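Local coordinates for BRAMP domain protein (Streptomyces davawensis, PDB 5MLD) that replaces the C-8 methyl group of FMN with an amino group taken from glutamate, a step in making the antibiotic roseoflavin, at residues E69-W72 and P73-L76; T117-F120 and P121-K125; F183-N186 and K187-F191; R201-E205 and T206-T210. All blocks are in the same frame, centred on the assembly; numbering follows the deposited sequence.

Contact 1: E69-W72 and P73-L76; sequences EDEW and PWLL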
loop_
_atom_site.group_PDB
_atom_site.type_symbol
_atom_site.label_atom_id
_atom_site.label_comp_id
_atom_site.label_asym_id
_atom_site.label_seq_id
_atom_site.Cartn_x
_atom_site.Cartn_y
_atom_site.Cartn_z
ATOM N N GLU A 69 -25.961 -13.723 -18.817
ATOM C CA GLU A 69 -25.107 -14.879 -19.057
ATOM C C GLU A 69 -23.757 -14.416 -19.599
ATOM O O GLU A 69 -23.702 -13.741 -20.628
ATOM C CB GLU A 69 -25.801 -15.814 -20.047
ATOM C CG GLU A 69 -24.992 -17.007 -20.484
ATOM C CD GLU A 69 -25.719 -17.849 -21.524
ATOM O OE1 GLU A 69 -26.970 -17.862 -21.518
ATOM O OE2 GLU A 69 -25.034 -18.498 -22.343
ATOM N N ASP A 70 -22.671 -14.761 -18.913
ATOM C CA ASP A 70 -21.336 -14.407 -19.384
ATOM C C ASP A 70 -20.445 -15.641 -19.241
ATOM O O ASP A 70 -20.920 -16.776 -19.092
ATOM C CB ASP A 70 -20.827 -13.161 -18.635
ATOM C CG ASP A 70 -20.508 -13.436 -17.165
ATOM O OD1 ASP A 70 -20.795 -14.538 -16.675
ATOM O OD2 ASP A 70 -19.968 -12.536 -16.494
ATOM N N GLU A 71 -19.128 -15.436 -19.276
ATOM C CA GLU A 71 -18.174 -16.533 -19.171
ATOM C C GLU A 71 -17.602 -16.696 -17.767
ATOM O O GLU A 71 -16.630 -17.441 -17.591
ATOM C CB GLU A 71 -17.024 -16.343 -20.157
ATOM C CG GLU A 71 -17.428 -16.370 -21.616
ATOM C CD GLU A 71 -16.219 -16.283 -22.514
ATOM O OE1 GLU A 71 -15.370 -17.193 -22.464
ATOM O OE2 GLU A 71 -16.093 -15.287 -23.237
ATOM N N TRP A 72 -18.147 -15.999 -16.779
ATOM C CA TRP A 72 -17.621 -16.153 -15.424
ATOM C C TRP A 72 -17.809 -17.560 -14.854
ATOM O O TRP A 72 -16.856 -18.074 -14.243
ATOM C CB TRP A 72 -18.235 -15.095 -14.501
ATOM C CG TRP A 72 -17.810 -15.269 -13.065
ATOM C CD1 TRP A 72 -18.628 -15.512 -12.001
ATOM C CD2 TRP A 72 -16.474 -15.240 -12.545
ATOM N NE1 TRP A 72 -17.892 -15.606 -10.847
ATOM C CE2 TRP A 72 -16.565 -15.453 -11.153
ATOM C CE3 TRP A 72 -15.209 -15.054 -13.115
ATOM C CZ2 TRP A 72 -15.445 -15.484 -10.326
ATOM C CZ3 TRP A 72 -14.095 -15.086 -12.288
ATOM C CH2 TRP A 72 -14.227 -15.296 -10.909
ATOM N N PRO A 73 -18.967 -18.225 -14.985
ATOM C CA PRO A 73 -19.060 -19.600 -14.449
ATOM C C PRO A 73 -17.972 -20.520 -14.977
ATOM O O PRO A 73 -17.377 -21.288 -14.207
ATOM C CB PRO A 73 -20.461 -20.051 -14.891
ATOM C CG PRO A 73 -21.247 -18.777 -14.933
ATOM C CD PRO A 73 -20.275 -17.740 -15.471
ATOM N N TRP A 74 -17.691 -20.444 -16.281
ATOM C CA TRP A 74 -16.598 -21.213 -16.872
ATOM C C TRP A 74 -15.266 -20.916 -16.180
ATOM O O TRP A 74 -14.534 -21.837 -15.797
ATOM C CB TRP A 74 -16.519 -20.904 -18.369
ATOM C CG TRP A 74 -15.277 -21.371 -19.054
ATOM C CD1 TRP A 74 -15.039 -22.620 -19.551
ATOM C CD2 TRP A 74 -14.105 -20.587 -19.358
ATOM N NE1 TRP A 74 -13.791 -22.666 -20.131
ATOM C CE2 TRP A 74 -13.198 -21.433 -20.023
ATOM C CE3 TRP A 74 -13.740 -19.258 -19.126
ATOM C CZ2 TRP A 74 -11.945 -20.994 -20.462
ATOM C CZ3 TRP A 74 -12.493 -18.825 -19.563
ATOM C CH2 TRP A 74 -11.613 -19.689 -20.221
ATOM N N LEU A 75 -14.937 -19.631 -16.003
ATOM C CA LEU A 75 -13.658 -19.289 -15.378
ATOM C C LEU A 75 -13.642 -19.647 -13.896
ATOM O O LEU A 75 -12.624 -20.133 -13.389
ATOM C CB LEU A 75 -13.346 -17.800 -15.568
ATOM C CG LEU A 75 -12.015 -17.280 -15.005
ATOM C CD1 LEU A 75 -10.831 -18.125 -15.441
ATOM C CD2 LEU A 75 -11.790 -15.802 -15.385
ATOM N N LEU A 76 -14.744 -19.388 -13.183
ATOM C CA LEU A 76 -14.819 -19.741 -11.764
ATOM C C LEU A 76 -14.599 -21.231 -11.561
ATOM O O LEU A 76 -13.937 -21.652 -10.601
ATOM C CB LEU A 76 -16.176 -19.322 -11.184
ATOM C CG LEU A 76 -16.413 -19.624 -9.697
ATOM C CD1 LEU A 76 -15.286 -19.070 -8.847
ATOM C CD2 LEU A 76 -17.755 -19.047 -9.225
HETATM O O HOH W 1 -19.703 -19.425 -18.337
#
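W72 and L76 meet one turn apart at the start of helix 72-81. CB of L76 sits over the indole face, 4.2 Å from the centroid of the six-membered ring of W72. The two methyls of L76 reach the rim: CD1 lies 3.9 Å from CZ2 of W72, and CD2 is near NE1. L75 comes from another side and sets its CD2 at the ring edge, 3.9 Å from CZ3 of W72. The indole takes this place because CG of W72 is anti to the backbone N (chi1 176°). I103 of helix 98-107 packs on W72 and L75, and L107 on L76, so this is the tight side. K106 adds a cation-pi contact with the indole.

The other side is looser. P73 and W74 are exposed, and W74 sets its ring edge near O of E71 and its ring against H47. A water accepts from N of W74 at 3.1 Å and donates to O of D70.

The backbone opens the helix in regular steps. N of L75 donates to O of E71 at 3.2 Å, and N of L76 to O of W72 at 2.7 Å with a nearly straight N-H (174°). N of W72 meets OD1 of D70 from above the carboxylate plane, 3.0 Å away. OD2 of D70 is held by N of E50. The D70 OD1 to W72 N bond makes an Asx turn that leads into the helix N-terminus, with E71 at the N-cap position.

Contact 2: T117-F120 and P121-K125; sequences TKQF and PLYNK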
loop_
_atom_site.group_PDB
_atom_site.type_symbol
_atom_site.label_atom_id
_atom_site.label_comp_id
_atom_site.label_asym_id
_atom_site.label_seq_id
_atom_site.Cartn_x
_atom_site.Cartn_y
_atom_site.Cartn_z
ATOM N N THR A 117 -16.271 -29.859 4.961
ATOM C CA THR A 117 -15.032 -29.350 5.537
ATOM C C THR A 117 -15.274 -28.221 6.522
ATOM O O THR A 117 -14.421 -27.980 7.386
ATOM C CB THR A 117 -14.086 -28.810 4.471
ATOM O OG1 THR A 117 -14.731 -27.716 3.789
ATOM C CG2 THR A 117 -13.757 -29.895 3.445
ATOM N N LYS A 118 -16.395 -27.511 6.393
ATOM C CA LYS A 118 -16.599 -26.256 7.110
ATOM C C LYS A 118 -15.456 -25.287 6.813
ATOM O O LYS A 118 -14.963 -24.568 7.687
ATOM C CB LYS A 118 -16.755 -26.488 8.615
ATOM C CG LYS A 118 -17.762 -27.578 8.972
ATOM C CD LYS A 118 -19.140 -27.270 8.402
ATOM C CE LYS A 118 -20.156 -28.324 8.824
ATOM N NZ LYS A 118 -20.156 -28.526 10.303
ATOM N N GLN A 119 -15.035 -25.265 5.555
ATOM C CA GLN A 119 -13.997 -24.360 5.088
ATOM C C GLN A 119 -14.501 -23.613 3.866
ATOM O O GLN A 119 -15.414 -24.066 3.173
ATOM C CB GLN A 119 -12.714 -25.117 4.750
ATOM C CG GLN A 119 -12.019 -25.699 5.968
ATOM C CD GLN A 119 -10.944 -26.689 5.606
ATOM O OE1 GLN A 119 -10.764 -27.031 4.434
ATOM N NE2 GLN A 119 -10.213 -27.164 6.615
ATOM N N PHE A 120 -13.901 -22.446 3.613
ATOM C CA PHE A 120 -14.209 -21.711 2.395
ATOM C C PHE A 120 -13.824 -22.554 1.176
ATOM O O PHE A 120 -12.957 -23.429 1.266
ATOM C CB PHE A 120 -13.481 -20.358 2.391
ATOM C CG PHE A 120 -13.760 -19.508 3.604
ATOM C CD1 PHE A 120 -15.015 -19.517 4.217
ATOM C CD2 PHE A 120 -12.766 -18.703 4.146
ATOM C CE1 PHE A 120 -15.264 -18.728 5.347
ATOM C CE2 PHE A 120 -13.007 -17.913 5.268
ATOM C CZ PHE A 120 -14.263 -17.926 5.876
ATOM N N PRO A 121 -14.461 -22.304 0.022
ATOM C CA PRO A 121 -14.271 -23.192 -1.140
ATOM C C PRO A 121 -12.849 -23.264 -1.653
ATOM O O PRO A 121 -12.478 -24.283 -2.248
ATOM C CB PRO A 121 -15.200 -22.586 -2.205
ATOM C CG PRO A 121 -16.172 -21.803 -1.461
ATOM C CD PRO A 121 -15.503 -21.298 -0.226
ATOM N N LEU A 122 -12.038 -22.227 -1.455
ATOM C CA LEU A 122 -10.688 -22.207 -2.007
ATOM C C LEU A 122 -9.628 -22.623 -0.988
ATOM O O LEU A 122 -8.429 -22.505 -1.260
ATOM C CB LEU A 122 -10.383 -20.815 -2.583
ATOM C CG LEU A 122 -11.359 -20.400 -3.694
ATOM C CD1 LEU A 122 -10.992 -19.062 -4.318
ATOM C CD2 LEU A 122 -11.440 -21.465 -4.785
ATOM N N TYR A 123 -10.042 -23.114 0.173
ATOM C CA TYR A 123 -9.098 -23.664 1.139
ATOM C C TYR A 123 -8.265 -24.786 0.530
ATOM O O TYR A 123 -8.717 -25.523 -0.353
ATOM C CB TYR A 123 -9.846 -24.183 2.373
ATOM C CG TYR A 123 -9.651 -23.280 3.579
ATOM C CD1 TYR A 123 -10.151 -21.987 3.581
ATOM C CD2 TYR A 123 -8.978 -23.722 4.707
ATOM C CE1 TYR A 123 -9.977 -21.154 4.664
ATOM C CE2 TYR A 123 -8.800 -22.900 5.798
ATOM C CZ TYR A 123 -9.299 -21.620 5.775
ATOM O OH TYR A 123 -9.124 -20.782 6.850
ATOM N N ASN A 124 -7.028 -24.905 1.021
ATOM C CA ASN A 124 -6.033 -25.906 0.642
ATOM C C ASN A 124 -5.444 -25.686 -0.736
ATOM O O ASN A 124 -4.744 -26.576 -1.252
ATOM C CB ASN A 124 -6.599 -27.321 0.752
ATOM C CG ASN A 124 -7.145 -27.560 2.117
ATOM O OD1 ASN A 124 -6.397 -27.508 3.084
ATOM N ND2 ASN A 124 -8.457 -27.738 2.224
ATOM N N LYS A 125 -5.683 -24.529 -1.341
ATOM C CA LYS A 125 -5.025 -24.191 -2.594
ATOM C C LYS A 125 -3.817 -23.295 -2.324
ATOM O O LYS A 125 -3.593 -22.814 -1.208
ATOM C CB LYS A 125 -6.027 -23.536 -3.549
ATOM C CG LYS A 125 -7.183 -24.467 -3.909
ATOM C CD LYS A 125 -8.211 -23.725 -4.739
ATOM C CE LYS A 125 -9.370 -24.633 -5.083
ATOM N NZ LYS A 125 -8.929 -25.806 -5.861
#
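F120, Y123 and Q119 bury the most surface here, and Y123 meets both of the others, Q119 over a face and F120 at the ring edge. CB of Q119 is 4.2 Å from the centroid of the Y123 ring, a CH-pi contact. The Q119 chain runs extended beyond CG and crosses Y123 at about a right angle. Its amide carbon CD is 3.7 Å from CD2 of Y123, with the amide and ring planes 31° apart. On the F120 side, CD2 of F120 lies 3.7 Å from CE1 of Y123. The two rings meet obliquely, with planes at 77°. N of F120 is buried in this packing without a partner in the model.

The backbone folds the three together. N of Y123 donates to O of F120 at 3.1 Å and closes a type I beta turn from F120 to Y123. P121 fills the second position of the turn. A type II turn from L122 to K125 follows and leads into strand 125-132.

The polar end of Q119 is shared. OE1 of Q119 accepts from ND2 of N124 at 3.3 Å, with the donor tilted 22° from the carbonyl plane. NE2 of Q119 donates to O of Y208 and O of T210, and OD1 of N124 takes N of Y208. OH of Y123 bonds to N159 and N195 of the second subunit.

With both ends of its amide engaged, Q119 is probably fixed in its rotation, which would keep its chain over the tyrosine face.

Contact 3: F183-N186 and K187-F191; sequences FHTN and KLIRF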
loop_
_atom_site.group_PDB
_atom_site.type_symbol
_atom_site.label_atom_id
_atom_site.label_comp_id
_atom_site.label_asym_id
_atom_site.label_seq_id
_atom_site.Cartn_x
_atom_site.Cartn_y
_atom_site.Cartn_z
ATOM N N PHE A 183 18.613 -11.928 -14.792
ATOM C CA PHE A 183 18.974 -12.970 -13.831
ATOM C C PHE A 183 18.030 -12.972 -12.640
ATOM O O PHE A 183 17.524 -14.024 -12.234
ATOM C CB PHE A 183 20.425 -12.767 -13.355
ATOM C CG PHE A 183 20.819 -13.638 -12.182
ATOM C CD1 PHE A 183 21.029 -15.002 -12.354
ATOM C CD2 PHE A 183 20.978 -13.094 -10.913
ATOM C CE1 PHE A 183 21.383 -15.821 -11.269
ATOM C CE2 PHE A 183 21.345 -13.899 -9.822
ATOM C CZ PHE A 183 21.551 -15.269 -10.010
ATOM N N HIS A 184 17.788 -11.796 -12.059
ATOM C CA HIS A 184 17.009 -11.747 -10.830
ATOM C C HIS A 184 15.590 -12.255 -11.067
ATOM O O HIS A 184 15.080 -13.071 -10.288
ATOM C CB HIS A 184 17.015 -10.318 -10.281
ATOM C CG HIS A 184 16.417 -10.192 -8.913
ATOM N ND1 HIS A 184 17.132 -10.441 -7.761
ATOM C CD2 HIS A 184 15.171 -9.839 -8.515
ATOM C CE1 HIS A 184 16.359 -10.229 -6.710
ATOM N NE2 HIS A 184 15.162 -9.867 -7.141
ATOM N N THR A 185 14.962 -11.832 -12.173
ATOM C CA THR A 185 13.626 -12.326 -12.508
ATOM C C THR A 185 13.651 -13.830 -12.752
ATOM O O THR A 185 12.787 -14.566 -12.263
ATOM C CB THR A 185 13.080 -11.601 -13.736
ATOM O OG1 THR A 185 12.988 -10.202 -13.444
ATOM C CG2 THR A 185 11.693 -12.115 -14.115
ATOM N N ASN A 186 14.638 -14.302 -13.507
ATOM C CA ASN A 186 14.659 -15.720 -13.838
ATOM C C ASN A 186 14.852 -16.571 -12.593
ATOM O O ASN A 186 14.242 -17.643 -12.461
ATOM C CB ASN A 186 15.740 -16.001 -14.874
ATOM C CG ASN A 186 15.265 -15.708 -16.286
ATOM O OD1 ASN A 186 14.073 -15.854 -16.590
ATOM N ND2 ASN A 186 16.188 -15.296 -17.154
ATOM N N LYS A 187 15.645 -16.095 -11.642
ATOM C CA LYS A 187 15.808 -16.895 -10.434
ATOM C C LYS A 187 14.557 -16.818 -9.562
ATOM O O LYS A 187 14.141 -17.831 -8.994
ATOM C CB LYS A 187 17.077 -16.486 -9.673
ATOM C CG LYS A 187 16.934 -15.567 -8.473
ATOM C CD LYS A 187 18.319 -15.264 -7.885
ATOM C CE LYS A 187 18.295 -14.115 -6.893
ATOM N NZ LYS A 187 19.682 -13.685 -6.536
ATOM N N LEU A 188 13.890 -15.650 -9.501
ATOM C CA LEU A 188 12.645 -15.580 -8.734
ATOM C C LEU A 188 11.563 -16.496 -9.316
ATOM O O LEU A 188 10.806 -17.125 -8.565
ATOM C CB LEU A 188 12.132 -14.137 -8.663
ATOM C CG LEU A 188 12.986 -13.175 -7.820
ATOM C CD1 LEU A 188 12.218 -11.884 -7.602
ATOM C CD2 LEU A 188 13.404 -13.767 -6.470
ATOM N N ILE A 189 11.426 -16.543 -10.642
ATOM C CA ILE A 189 10.422 -17.428 -11.235
ATOM C C ILE A 189 10.676 -18.868 -10.802
ATOM O O ILE A 189 9.746 -19.599 -10.424
ATOM C CB ILE A 189 10.413 -17.286 -12.770
ATOM C CG1 ILE A 189 9.857 -15.914 -13.172
ATOM C CG2 ILE A 189 9.556 -18.369 -13.400
ATOM C CD1 ILE A 189 9.960 -15.640 -14.674
ATOM N N ARG A 190 11.943 -19.277 -10.803
ATOM C CA ARG A 190 12.283 -20.649 -10.415
ATOM C C ARG A 190 11.975 -20.921 -8.945
ATOM O O ARG A 190 11.443 -21.993 -8.614
ATOM C CB ARG A 190 13.749 -20.935 -10.724
ATOM C CG ARG A 190 14.032 -21.049 -12.238
ATOM C CD ARG A 190 15.530 -21.252 -12.553
ATOM N NE ARG A 190 15.752 -21.504 -13.979
ATOM C CZ ARG A 190 15.647 -22.697 -14.565
ATOM N NH1 ARG A 190 15.342 -23.777 -13.847
ATOM N NH2 ARG A 190 15.869 -22.817 -15.872
ATOM N N PHE A 191 12.304 -19.975 -8.055
ATOM C CA PHE A 191 11.913 -20.080 -6.647
ATOM C C PHE A 191 10.411 -20.302 -6.536
ATOM O O PHE A 191 9.936 -21.203 -5.831
ATOM C CB PHE A 191 12.269 -18.794 -5.874
ATOM C CG PHE A 191 13.749 -18.523 -5.680
ATOM C CD1 PHE A 191 14.731 -19.384 -6.143
ATOM C CD2 PHE A 191 14.141 -17.375 -5.000
ATOM C CE1 PHE A 191 16.067 -19.099 -5.944
ATOM C CE2 PHE A 191 15.477 -17.078 -4.787
ATOM C CZ PHE A 191 16.446 -17.940 -5.260
HETATM O O HOH W 2 19.655 -11.469 -7.873
#
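K187 runs back along helix 183-205 past F183 and H184. Its chain is extended beyond CG and crosses both rings obliquely. CD of K187 lies 3.8 Å from CE2 of F183, and NZ of K187 is 3.7 Å from that same ring carbon. CE of K187 is also near ND1 of H184. The first torsion of K187 is unusual (chi1 100°), well away from a staggered position. A water links the two polar ends: it accepts from NZ of K187 at 2.6 Å, and it lies in the plane of the H184 ring at its edge, 2.7 Å from ND1. NZ of K187 also donates to O of A237 and O of T235 of the fourth subunit, so the ammonium group ends at a subunit interface.

H184 turns a second part of its ring to L188. CD1 of L188 comes obliquely to within 3.6 Å of NE2 of H184. The imidazole reaches it because CG of H184 is anti to the backbone N (chi1 -171°).

These are i to i+3 and i to i+4 pairs of an alpha helix, the first turns of 183-205. N of K187, L188 and I189 donate to O of F183, H184 and T185 respectively, each at 2.9 Å; N of R190 is farther from O of N186, 3.3 Å.

Another side of the helix faces helix 20-34, where T185 packs on L24, and I189 on K27. T185 and I189 cross obliquely, CG2 of T185 lying 4.0 Å from CD1 of I189. OG1 of T185 bonds to O of Y163. NE of R190 makes a salt bridge to E222 of the second subunit.

Contact 4: R201-E205 and T206-T210; sequences RMLQE and TPYTT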
loop_
_atom_site.group_PDB
_atom_site.type_symbol
_atom_site.label_atom_id
_atom_site.label_comp_id
_atom_site.label_asym_id
_atom_site.label_seq_id
_atom_site.Cartn_x
_atom_site.Cartn_y
_atom_site.Cartn_z
ATOM N N ARG A 201 1.663 -29.994 -3.314
ATOM C CA ARG A 201 1.725 -31.429 -3.034
ATOM C C ARG A 201 1.492 -31.699 -1.554
ATOM O O ARG A 201 0.786 -32.647 -1.192
ATOM C CB ARG A 201 3.069 -32.012 -3.480
ATOM C CG ARG A 201 3.247 -32.104 -4.994
ATOM C CD ARG A 201 4.526 -32.840 -5.387
ATOM N NE ARG A 201 5.723 -32.052 -5.102
ATOM C CZ ARG A 201 6.373 -31.320 -6.007
ATOM N NH1 ARG A 201 5.956 -31.282 -7.266
ATOM N NH2 ARG A 201 7.453 -30.635 -5.655
ATOM N N MET A 202 2.070 -30.866 -0.684
ATOM C CA MET A 202 1.828 -30.984 0.753
ATOM C C MET A 202 0.345 -30.891 1.082
ATOM O O MET A 202 -0.202 -31.739 1.798
ATOM C CB MET A 202 2.580 -29.891 1.513
ATOM C CG MET A 202 4.086 -30.000 1.537
ATOM S SD MET A 202 4.735 -28.539 2.393
ATOM C CE MET A 202 4.164 -28.830 4.067
ATOM N N LEU A 203 -0.324 -29.841 0.595
ATOM C CA LEU A 203 -1.717 -29.633 0.969
ATOM C C LEU A 203 -2.640 -30.667 0.347
ATOM O O LEU A 203 -3.729 -30.908 0.879
ATOM C CB LEU A 203 -2.150 -28.218 0.579
ATOM C CG LEU A 203 -1.580 -27.113 1.462
ATOM C CD1 LEU A 203 -1.912 -25.758 0.859
ATOM C CD2 LEU A 203 -2.146 -27.212 2.871
ATOM N N GLN A 204 -2.228 -31.281 -0.765
ATOM C CA GLN A 204 -2.992 -32.394 -1.319
ATOM C C GLN A 204 -2.967 -33.592 -0.378
ATOM O O GLN A 204 -3.969 -34.301 -0.236
ATOM C CB GLN A 204 -2.435 -32.777 -2.686
ATOM C CG GLN A 204 -3.053 -34.048 -3.255
ATOM C CD GLN A 204 -2.480 -34.414 -4.607
ATOM O OE1 GLN A 204 -1.273 -34.623 -4.752
ATOM N NE2 GLN A 204 -3.345 -34.478 -5.613
ATOM N N GLU A 205 -1.839 -33.817 0.290
ATOM C CA GLU A 205 -1.729 -34.962 1.186
ATOM C C GLU A 205 -2.288 -34.659 2.573
ATOM O O GLU A 205 -2.922 -35.523 3.188
ATOM C CB GLU A 205 -0.269 -35.403 1.279
ATOM C CG GLU A 205 -0.058 -36.643 2.115
ATOM C CD GLU A 205 -0.852 -37.841 1.611
ATOM O OE1 GLU A 205 -1.088 -37.949 0.384
ATOM O OE2 GLU A 205 -1.253 -38.672 2.454
ATOM N N THR A 206 -2.055 -33.459 3.100
ATOM C CA THR A 206 -2.435 -33.120 4.475
ATOM C C THR A 206 -3.131 -31.766 4.483
ATOM O O THR A 206 -2.549 -30.755 4.897
ATOM C CB THR A 206 -1.220 -33.123 5.409
ATOM O OG1 THR A 206 -0.393 -31.987 5.135
ATOM C CG2 THR A 206 -0.386 -34.366 5.192
ATOM N N PRO A 207 -4.384 -31.711 4.037
ATOM C CA PRO A 207 -5.110 -30.437 4.028
ATOM C C PRO A 207 -5.341 -29.911 5.436
ATOM O O PRO A 207 -5.276 -30.652 6.419
ATOM C CB PRO A 207 -6.434 -30.793 3.351
ATOM C CG PRO A 207 -6.595 -32.267 3.593
ATOM C CD PRO A 207 -5.202 -32.816 3.514
ATOM N N TYR A 208 -5.611 -28.605 5.522
ATOM C CA TYR A 208 -6.081 -28.031 6.778
ATOM C C TYR A 208 -7.326 -28.788 7.222
ATOM O O TYR A 208 -8.174 -29.137 6.396
ATOM C CB TYR A 208 -6.396 -26.532 6.625
ATOM C CG TYR A 208 -5.192 -25.689 6.260
ATOM C CD1 TYR A 208 -4.279 -25.277 7.231
ATOM C CD2 TYR A 208 -4.953 -25.314 4.940
ATOM C CE1 TYR A 208 -3.164 -24.518 6.893
ATOM C CE2 TYR A 208 -3.849 -24.568 4.595
ATOM C CZ TYR A 208 -2.959 -24.165 5.563
ATOM O OH TYR A 208 -1.852 -23.421 5.210
ATOM N N THR A 209 -7.406 -29.087 8.523
ATOM C CA THR A 209 -8.589 -29.703 9.115
ATOM C C THR A 209 -9.409 -28.702 9.909
ATOM O O THR A 209 -10.392 -29.088 10.548
ATOM C CB THR A 209 -8.202 -30.884 10.021
ATOM O OG1 THR A 209 -7.311 -30.437 11.052
ATOM C CG2 THR A 209 -7.542 -31.985 9.207
ATOM N N THR A 210 -9.018 -27.431 9.880
ATOM C CA THR A 210 -9.711 -26.385 10.615
ATOM C C THR A 210 -11.187 -26.373 10.271
ATOM O O THR A 210 -11.559 -26.402 9.096
ATOM C CB THR A 210 -9.103 -25.019 10.281
ATOM O OG1 THR A 210 -7.686 -25.065 10.457
ATOM C CG2 THR A 210 -9.708 -23.932 11.176
#
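L203 and Y208 touch as helix 183-205 gives way to the loop. CD2 of L203 lies 3.6 Å from CE2 of Y208. The side chains meet at a slant. OH of Y208 bonds to OG of S155.

T206 is the first residue to leave helical geometry. Its N still donates to O of M202 at 2.8 Å. OG1 of T206 stands between the backbone N and the carbonyl carbon (chi1 72°). This turns it back toward the helix, 3.4 Å from O of M202, where at most a weak bond is possible. CG2 of T206 lies instead along E205, 3.8 Å from CG of E205. The E205 chain bends at CB-CG (chi2 58°), and its carboxylate leads away.

P207 has no N-H to give to O of L203, which lies 3.3 Å from N of P207. The regular bonding pattern thus stops with T206. O of T206 accepts from NE2 of H198 of the second subunit. The chemistry is consistent with a helix that ends at T206, the proline offering no N-H to continue the bonding. The loop beyond is held by hydrogen bonds of Y208 and of O of T206, with L203 adding apolar contact.

Contacts 2 and 3 are buried, contact 4 is partly buried, and contact 1 is a surface contact. Contacts 3 and 4 share helix 183-205, at its first turns and at its end, with centres 27 Å apart. Contacts 2 and 4 touch through N124 and Q119 against Y208, with centres 10 Å apart. Contact 1 opens a helix and contact 4 closes one. Contact 2 is built from turns, and contact 3 from regular helix. Contacts 2, 3 and 4 all meet the second subunit, whereas no other chain touches contact 1. Some polar ends of contacts 2, 3 and 4 (Y123, K187, R190, T210) bond across interfaces, while those of D70 and E71 stay within the chain.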